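Local atomic coordinates of ATP grasp ligase (Microcystis aeruginosa MRC, PDB entry 5IG9), a protein that is an ATP-grasp ligase that probably uses ATP to activate a carboxylate and join it to a nucleophile. Residues A69-R74 with F111-I116; F273-G278 with I295-E300. All coordinates share one frame; numbering follows the deposited sequence.

Overall arrangement
The chain first lays down the parallel sheet of the pre-ATP-grasp domain. Its strand 69-72 leads through helix 87-107 to strand 111-113, and contact 1 closes this beta-alpha-beta loop. Contact 1 is complete before contact 2 opens, so the two stand in series and neither crosses the other. Much later, helix 260-273 ends and strand 277-284 begins. That strand turns back as strand 290-296, and contact 2 closes the open end of this hairpin. The centres of the contacts lie about 10 Å apart and the two touch. Asp114 meets the backbone of Asn276, and Arg73 and Arg74 reach Glu300. These links tie the N-terminal parallel sheet to the later antiparallel sheet.

Contact 1 of 2, residues A69-R74 with F111-I116; sequences AVWYRR and FHLDPI
The side chains of Tyr72 and Ile116 cross at about a right angle. Ile116 CG1 sits over one face of the tyrosine ring, 3.7 Å from its centroid, in a CH-pi contact. CD1 of Ile116 touches Tyr72 CE1 and OH. Tyr72 starts out toward 111-116, and its CG is anti to the backbone N (chi1 -167°), beside the carbonyl carbon. An alanine at Tyr72 would probably leave Ile116 CG1 without its aromatic face and open a gap beside it. Trp71 approaches Leu113 obliquely, with CD1 3.8 Å from Leu113 CD2. The same indole edge faces Leu113 O in the ring plane. Val70 and His112 lie side by side, Val70 CB being 3.6 Å from His112 ND1; His112 NE2 bonds to Leu108 O.

The parallel strands behind these side chains set their positions. Val70 N donates to Phe111 O (2.8 Å), and Leu113 N donates to Val70 O (2.9 Å). Tyr72 N reaches Leu113 O at 3.0 Å from above the carbonyl plane. A cis peptide precedes Asp114, where the second strand has ended.

Strand 69-72 runs between strand 3-7 and the outermost strand 111-113. Trp71 packs on helix 14-23, while Tyr72 and Ile116 pack against Arg102 and Ile105 of the crossover helix 87-107.

Contact 2 of 2, residues F273-G278 with I295-E300; sequences FGLNYG and INPVGE
Ile295 CD1 meets Leu275 CD1 at 3.8 Å in an apolar contact. The side chain starts out toward 273-278; CG1 is anti to the backbone N (chi1 169°) and the chain runs on extended (chi2 -178°) to place CD1 at Leu275. Next, Asn296 brings its backbone O to 3.9 Å from Gly278 CA. Asn296 also opens a type I beta turn, in which Gly299 N bonds back to Asn296 O (3.1 Å). Pro297 lies across Leu275 obliquely, its CB 3.7 Å from Leu275 CD1. That methyl therefore touches both Ile295 and Pro297. Pro297 O faces the edge of the Tyr277 ring, 3.3 Å from CD2 of Tyr277 and near the ring plane. Val298 CA lies at the same edge. Tyr277 OH points to Gly299 O as a donor, but the modelled separation is too short to be taken literally. Beyond it, the Glu300 carboxylate forms salt bridges with Arg73 and Arg74.

In 273-278, Gly274 has positive phi and is the C-prime residue of the Schellman motif that ends helix 260-273. The arrangement is the open end of an antiparallel beta hairpin, formed by strands 277-284 and 290-296 at one margin of a five-stranded sheet.

Contact 1 of 2, residues A69-R74 with F111-I116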
ATOM      1  N   ALA A  69       0.929 -10.775  19.870  1.00 41.22           N
ATOM      2  CA  ALA A  69       0.527 -11.155  18.524  1.00 41.88           C
ATOM      3  C   ALA A  69      -0.411 -10.093  17.973  1.00 42.37           C
ATOM      4  O   ALA A  69      -1.100  -9.406  18.732  1.00 42.81           O
ATOM      5  CB  ALA A  69      -0.154 -12.527  18.495  1.00 41.10           C
ATOM      6  N   VAL A  70      -0.427  -9.970  16.645  1.00 40.64           N
ATOM      7  CA  VAL A  70      -1.273  -9.010  15.944  1.00 39.51           C
ATOM      8  C   VAL A  70      -2.048  -9.741  14.857  1.00 40.72           C
ATOM      9  O   VAL A  70      -1.453 -10.427  14.018  1.00 43.63           O
ATOM     10  CB  VAL A  70      -0.456  -7.859  15.323  1.00 38.04           C
ATOM     11  CG1 VAL A  70      -1.379  -6.903  14.578  1.00 38.42           C
ATOM     12  CG2 VAL A  70       0.333  -7.120  16.389  1.00 38.71           C
ATOM     13  N   TRP A  71      -3.368  -9.582  14.862  1.00 44.26           N
ATOM     14  CA  TRP A  71      -4.224 -10.080  13.791  1.00 44.42           C
ATOM     15  C   TRP A  71      -4.554  -8.909  12.872  1.00 47.52           C
ATOM     16  O   TRP A  71      -5.397  -8.067  13.201  1.00 43.46           O
ATOM     17  CB  TRP A  71      -5.493 -10.722  14.344  1.00 47.28           C
ATOM     18  CG  TRP A  71      -6.265 -11.470  13.300  1.00 46.92           C
ATOM     19  CD1 TRP A  71      -5.792 -11.928  12.103  1.00 45.52           C
ATOM     20  CD2 TRP A  71      -7.648 -11.840  13.353  1.00 47.01           C
ATOM     21  NE1 TRP A  71      -6.794 -12.565  11.412  1.00 45.14           N
ATOM     22  CE2 TRP A  71      -7.943 -12.522  12.157  1.00 47.10           C
ATOM     23  CE3 TRP A  71      -8.664 -11.663  14.297  1.00 44.68           C
ATOM     24  CZ2 TRP A  71      -9.212 -13.026  11.881  1.00 46.49           C
ATOM     25  CZ3 TRP A  71      -9.922 -12.164  14.021  1.00 43.81           C
ATOM     26  CH2 TRP A  71     -10.186 -12.837  12.824  1.00 44.07           C
ATOM     27  N   TYR A  72      -3.883  -8.858  11.723  1.00 50.02           N
ATOM     28  CA  TYR A  72      -4.074  -7.790  10.741  1.00 47.58           C
ATOM     29  C   TYR A  72      -5.332  -8.118   9.941  1.00 47.27           C
ATOM     30  O   TYR A  72      -5.288  -8.593   8.803  1.00 47.07           O
ATOM     31  CB  TYR A  72      -2.836  -7.666   9.857  1.00 45.22           C
ATOM     32  CG  TYR A  72      -2.775  -6.422   9.004  1.00 43.62           C
ATOM     33  CD1 TYR A  72      -2.935  -5.161   9.563  1.00 45.96           C
ATOM     34  CD2 TYR A  72      -2.527  -6.509   7.641  1.00 43.98           C
ATOM     35  CE1 TYR A  72      -2.868  -4.024   8.783  1.00 45.10           C
ATOM     36  CE2 TYR A  72      -2.458  -5.380   6.855  1.00 44.23           C
ATOM     37  CZ  TYR A  72      -2.627  -4.139   7.429  1.00 44.51           C
ATOM     38  OH  TYR A  72      -2.557  -3.008   6.648  1.00 48.34           O
ATOM     39  N   ARG A  73      -6.479  -7.852  10.564  1.00 47.16           N
ATOM     40  CA  ARG A  73      -7.777  -8.321  10.056  1.00 50.32           C
ATOM     41  C   ARG A  73      -8.427  -7.289   9.136  1.00 48.52           C
ATOM     42  O   ARG A  73      -8.403  -7.443   7.911  1.00 45.80           O
ATOM     43  CB  ARG A  73      -8.679  -8.694  11.238  1.00 53.80           C
ATOM     44  CG  ARG A  73     -10.167  -8.802  10.945  1.00 56.02           C
ATOM     45  CD  ARG A  73     -10.503  -9.928   9.993  1.00 55.76           C
ATOM     46  NE  ARG A  73     -11.937  -9.960   9.733  1.00 57.93           N
ATOM     47  CZ  ARG A  73     -12.525 -10.780   8.870  1.00 54.86           C
ATOM     48  NH1 ARG A  73     -11.799 -11.646   8.175  1.00 54.01           N
ATOM     49  NH2 ARG A  73     -13.839 -10.731   8.705  1.00 54.12           N
ATOM     50  N   ARG A  74      -9.004  -6.231   9.709  1.00 53.70           N
ATOM     51  CA  ARG A  74      -9.749  -5.241   8.943  1.00 53.26           C
ATOM     52  C   ARG A  74      -9.195  -3.853   9.215  1.00 55.88           C
ATOM     53  O   ARG A  74      -8.931  -3.494  10.365  1.00 61.20           O
ATOM     54  CB  ARG A  74     -11.246  -5.290   9.272  1.00 51.79           C
ATOM     55  CG  ARG A  74     -12.117  -5.735   8.109  1.00 52.92           C
ATOM     56  CD  ARG A  74     -11.371  -6.710   7.219  1.00 48.76           C
ATOM     57  NE  ARG A  74     -12.262  -7.667   6.578  1.00 49.18           N
ATOM     58  CZ  ARG A  74     -11.848  -8.663   5.802  1.00 50.05           C
ATOM     59  NH1 ARG A  74     -10.553  -8.827   5.570  1.00 51.44           N
ATOM     60  NH2 ARG A  74     -12.725  -9.494   5.262  1.00 51.32           N
ATOM     61  N   PHE A 111       4.402 -11.807  16.782  1.00 42.70           N
ATOM     62  CA  PHE A 111       3.917 -12.532  15.616  1.00 43.58           C
ATOM     63  C   PHE A 111       2.781 -11.766  14.948  1.00 46.42           C
ATOM     64  O   PHE A 111       1.819 -11.364  15.611  1.00 43.92           O
ATOM     65  CB  PHE A 111       3.457 -13.933  16.015  1.00 41.90           C
ATOM     66  CG  PHE A 111       2.944 -14.747  14.866  1.00 41.23           C
ATOM     67  CD1 PHE A 111       3.819 -15.281  13.934  1.00 41.88           C
ATOM     68  CD2 PHE A 111       1.589 -14.980  14.719  1.00 45.14           C
ATOM     69  CE1 PHE A 111       3.348 -16.031  12.871  1.00 44.85           C
ATOM     70  CE2 PHE A 111       1.111 -15.731  13.662  1.00 48.28           C
ATOM     71  CZ  PHE A 111       1.992 -16.256  12.735  1.00 47.83           C
ATOM     72  N   HIS A 112       2.891 -11.573  13.636  1.00 43.01           N
ATOM     73  CA  HIS A 112       1.885 -10.865  12.857  1.00 45.00           C
ATOM     74  C   HIS A 112       1.177 -11.828  11.911  1.00 44.79           C
ATOM     75  O   HIS A 112       1.814 -12.679  11.281  1.00 43.14           O
ATOM     76  CB  HIS A 112       2.509  -9.721  12.058  1.00 45.46           C
ATOM     77  CG  HIS A 112       2.975  -8.577  12.903  1.00 44.02           C
ATOM     78  ND1 HIS A 112       2.253  -7.412  13.040  1.00 45.94           N
ATOM     79  CD2 HIS A 112       4.090  -8.417  13.652  1.00 46.01           C
ATOM     80  CE1 HIS A 112       2.903  -6.583  13.838  1.00 42.69           C
ATOM     81  NE2 HIS A 112       4.022  -7.168  14.222  1.00 44.75           N
ATOM     82  N   LEU A 113      -0.142 -11.682  11.810  1.00 41.50           N
ATOM     83  CA  LEU A 113      -0.942 -12.490  10.897  1.00 40.29           C
ATOM     84  C   LEU A 113      -1.893 -11.613  10.084  1.00 40.07           C
ATOM     85  O   LEU A 113      -3.051 -11.435  10.464  1.00 37.07           O
ATOM     86  CB  LEU A 113      -1.739 -13.546  11.666  1.00 40.97           C
ATOM     87  CG  LEU A 113      -2.529 -14.574  10.852  1.00 41.26           C
ATOM     88  CD1 LEU A 113      -1.624 -15.703  10.390  1.00 40.97           C
ATOM     89  CD2 LEU A 113      -3.705 -15.107  11.650  1.00 40.97           C
ATOM     90  N   ASP A 114      -1.408 -11.054   8.976  1.00 42.85           N
ATOM     91  CA  ASP A 114      -0.022 -11.194   8.542  1.00 42.37           C
ATOM     92  C   ASP A 114       0.681  -9.840   8.594  1.00 39.82           C
ATOM     93  O   ASP A 114       0.019  -8.814   8.755  1.00 40.62           O
ATOM     94  CB  ASP A 114       0.037 -11.774   7.127  1.00 43.88           C
ATOM     95  CG  ASP A 114      -0.255 -13.258   7.095  1.00 45.50           C
ATOM     96  OD1 ASP A 114       0.586 -14.036   7.593  1.00 48.89           O
ATOM     97  OD2 ASP A 114      -1.319 -13.646   6.566  1.00 52.26           O
ATOM     98  N   PRO A 115       2.010  -9.824   8.479  1.00 40.07           N
ATOM     99  CA  PRO A 115       2.719  -8.542   8.433  1.00 40.90           C
ATOM    100  C   PRO A 115       2.234  -7.666   7.289  1.00 40.69           C
ATOM    101  O   PRO A 115       1.846  -8.149   6.223  1.00 43.51           O
ATOM    102  CB  PRO A 115       4.180  -8.952   8.240  1.00 41.15           C
ATOM    103  CG  PRO A 115       4.265 -10.289   8.868  1.00 41.06           C
ATOM    104  CD  PRO A 115       2.948 -10.958   8.593  1.00 41.23           C
ATOM    105  N   ILE A 116       2.269  -6.354   7.524  1.00 41.76           N
ATOM    106  CA  ILE A 116       1.786  -5.408   6.524  1.00 44.57           C
ATOM    107  C   ILE A 116       2.601  -5.511   5.242  1.00 44.85           C
ATOM    108  O   ILE A 116       2.048  -5.478   4.135  1.00 42.64           O
ATOM    109  CB  ILE A 116       1.799  -3.978   7.092  1.00 44.18           C
ATOM    110  CG1 ILE A 116       0.760  -3.844   8.203  1.00 47.25           C
ATOM    111  CG2 ILE A 116       1.535  -2.969   5.996  1.00 45.67           C
ATOM    112  CD1 ILE A 116       0.598  -2.434   8.710  1.00 51.13           C
TER

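Contact 2 of 2, residues F273-G278 with I295-E300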
ATOM      1  N   PHE A 273       5.100 -15.285  -0.691  1.00 46.63           N
ATOM      2  CA  PHE A 273       4.624 -13.995  -0.213  1.00 45.01           C
ATOM      3  C   PHE A 273       4.805 -13.810   1.288  1.00 46.22           C
ATOM      4  O   PHE A 273       4.622 -12.691   1.779  1.00 54.16           O
ATOM      5  CB  PHE A 273       3.150 -13.805  -0.585  1.00 43.80           C
ATOM      6  CG  PHE A 273       2.924 -13.586  -2.051  1.00 43.22           C
ATOM      7  CD1 PHE A 273       3.350 -12.416  -2.660  1.00 42.61           C
ATOM      8  CD2 PHE A 273       2.290 -14.544  -2.823  1.00 44.16           C
ATOM      9  CE1 PHE A 273       3.148 -12.209  -4.010  1.00 41.71           C
ATOM     10  CE2 PHE A 273       2.084 -14.342  -4.174  1.00 42.18           C
ATOM     11  CZ  PHE A 273       2.515 -13.174  -4.766  1.00 41.51           C
ATOM     12  N   GLY A 274       5.163 -14.867   2.017  1.00 48.77           N
ATOM     13  CA  GLY A 274       5.352 -14.774   3.452  1.00 48.76           C
ATOM     14  C   GLY A 274       4.079 -14.758   4.265  1.00 50.63           C
ATOM     15  O   GLY A 274       4.043 -14.144   5.336  1.00 51.03           O
ATOM     16  N   LEU A 275       3.029 -15.419   3.795  1.00 45.33           N
ATOM     17  CA  LEU A 275       1.737 -15.379   4.458  1.00 45.01           C
ATOM     18  C   LEU A 275       1.514 -16.628   5.298  1.00 41.63           C
ATOM     19  O   LEU A 275       1.946 -17.727   4.943  1.00 47.27           O
ATOM     20  CB  LEU A 275       0.606 -15.239   3.438  1.00 46.45           C
ATOM     21  CG  LEU A 275       0.593 -13.953   2.611  1.00 48.72           C
ATOM     22  CD1 LEU A 275      -0.617 -13.922   1.691  1.00 49.03           C
ATOM     23  CD2 LEU A 275       0.616 -12.729   3.511  1.00 48.16           C
ATOM     24  N   ASN A 276       0.832 -16.442   6.429  1.00 44.43           N
ATOM     25  CA  ASN A 276       0.317 -17.555   7.213  1.00 44.16           C
ATOM     26  C   ASN A 276      -1.206 -17.602   7.231  1.00 44.90           C
ATOM     27  O   ASN A 276      -1.777 -18.461   7.909  1.00 41.70           O
ATOM     28  CB  ASN A 276       0.862 -17.505   8.648  1.00 43.52           C
ATOM     29  CG  ASN A 276       2.286 -18.029   8.749  1.00 43.62           C
ATOM     30  OD1 ASN A 276       2.567 -19.174   8.392  1.00 42.59           O
ATOM     31  ND2 ASN A 276       3.193 -17.187   9.231  1.00 42.96           N
ATOM     32  N   TYR A 277      -1.875 -16.703   6.511  1.00 41.97           N
ATOM     33  CA  TYR A 277      -3.304 -16.802   6.249  1.00 39.89           C
ATOM     34  C   TYR A 277      -3.563 -16.374   4.815  1.00 39.34           C
ATOM     35  O   TYR A 277      -2.883 -15.491   4.286  1.00 39.58           O
ATOM     36  CB  TYR A 277      -4.146 -15.943   7.207  1.00 39.78           C
ATOM     37  CG  TYR A 277      -5.616 -15.906   6.838  1.00 41.38           C
ATOM     38  CD1 TYR A 277      -6.487 -16.894   7.282  1.00 41.27           C
ATOM     39  CD2 TYR A 277      -6.130 -14.894   6.033  1.00 40.26           C
ATOM     40  CE1 TYR A 277      -7.828 -16.870   6.940  1.00 43.09           C
ATOM     41  CE2 TYR A 277      -7.468 -14.863   5.687  1.00 39.36           C
ATOM     42  CZ  TYR A 277      -8.312 -15.853   6.143  1.00 40.74           C
ATOM     43  OH  TYR A 277      -9.645 -15.827   5.805  1.00 40.00           O
ATOM     44  N   GLY A 278      -4.553 -17.006   4.189  1.00 38.50           N
ATOM     45  CA  GLY A 278      -4.921 -16.652   2.832  1.00 38.24           C
ATOM     46  C   GLY A 278      -6.202 -17.305   2.360  1.00 39.02           C
ATOM     47  O   GLY A 278      -6.429 -18.492   2.612  1.00 40.14           O
ATOM     48  N   ILE A 295      -5.567 -15.079  -4.634  1.00 43.46           N
ATOM     49  CA  ILE A 295      -5.376 -15.231  -3.198  1.00 44.21           C
ATOM     50  C   ILE A 295      -5.610 -13.873  -2.548  1.00 45.33           C
ATOM     51  O   ILE A 295      -5.000 -12.871  -2.945  1.00 43.73           O
ATOM     52  CB  ILE A 295      -3.980 -15.779  -2.846  1.00 47.00           C
ATOM     53  CG1 ILE A 295      -3.726 -15.658  -1.343  1.00 51.71           C
ATOM     54  CG2 ILE A 295      -2.897 -15.064  -3.631  1.00 49.31           C
ATOM     55  CD1 ILE A 295      -2.353 -16.132  -0.927  1.00 55.51           C
ATOM     56  N   ASN A 296      -6.504 -13.839  -1.568  1.00 47.41           N
ATOM     57  CA  ASN A 296      -6.772 -12.621  -0.818  1.00 46.98           C
ATOM     58  C   ASN A 296      -6.209 -12.775   0.585  1.00 45.46           C
ATOM     59  O   ASN A 296      -6.751 -13.558   1.379  1.00 51.36           O
ATOM     60  CB  ASN A 296      -8.271 -12.331  -0.769  1.00 47.66           C
ATOM     61  CG  ASN A 296      -8.588 -10.992  -0.131  1.00 47.22           C
ATOM     62  OD1 ASN A 296      -7.691 -10.220   0.210  1.00 41.41           O
ATOM     63  ND2 ASN A 296      -9.875 -10.703   0.022  1.00 53.95           N
ATOM     64  N   PRO A 297      -5.138 -12.059   0.939  1.00 43.67           N
ATOM     65  CA  PRO A 297      -4.524 -12.254   2.261  1.00 43.17           C
ATOM     66  C   PRO A 297      -5.423 -11.881   3.428  1.00 41.99           C
ATOM     67  O   PRO A 297      -5.070 -12.190   4.574  1.00 46.43           O
ATOM     68  CB  PRO A 297      -3.283 -11.349   2.211  1.00 44.33           C
ATOM     69  CG  PRO A 297      -3.026 -11.123   0.755  1.00 44.23           C
ATOM     70  CD  PRO A 297      -4.375 -11.113   0.109  1.00 42.90           C
ATOM     71  N   VAL A 298      -6.562 -11.232   3.185  1.00 44.54           N
ATOM     72  CA  VAL A 298      -7.489 -10.868   4.253  1.00 45.56           C
ATOM     73  C   VAL A 298      -8.909 -11.262   3.863  1.00 46.49           C
ATOM     74  O   VAL A 298      -9.881 -10.639   4.305  1.00 45.83           O
ATOM     75  CB  VAL A 298      -7.408  -9.365   4.579  1.00 46.23           C
ATOM     76  CG1 VAL A 298      -6.060  -9.015   5.200  1.00 45.69           C
ATOM     77  CG2 VAL A 298      -7.651  -8.536   3.327  1.00 45.08           C
ATOM     78  N   GLY A 299      -9.039 -12.297   3.037  1.00 44.02           N
ATOM     79  CA  GLY A 299     -10.350 -12.758   2.640  1.00 45.94           C
ATOM     80  C   GLY A 299     -11.124 -13.365   3.793  1.00 48.05           C
ATOM     81  O   GLY A 299     -10.565 -13.818   4.796  1.00 48.59           O
ATOM     82  N   GLU A 300     -12.445 -13.374   3.626  1.00 47.35           N
ATOM     83  CA  GLU A 300     -13.353 -13.824   4.668  1.00 47.61           C
ATOM     84  C   GLU A 300     -13.290 -15.339   4.829  1.00 49.24           C
ATOM     85  O   GLU A 300     -12.735 -16.060   3.996  1.00 54.87           O
ATOM     86  CB  GLU A 300     -14.786 -13.389   4.355  1.00 47.15           C
ATOM     87  CG  GLU A 300     -15.063 -11.919   4.611  1.00 45.31           C
ATOM     88  CD  GLU A 300     -15.212 -11.608   6.085  1.00 49.84           C
ATOM     89  OE1 GLU A 300     -15.159 -12.555   6.904  1.00 47.61           O
ATOM     90  OE2 GLU A 300     -15.383 -10.419   6.427  1.00 51.84           O
TER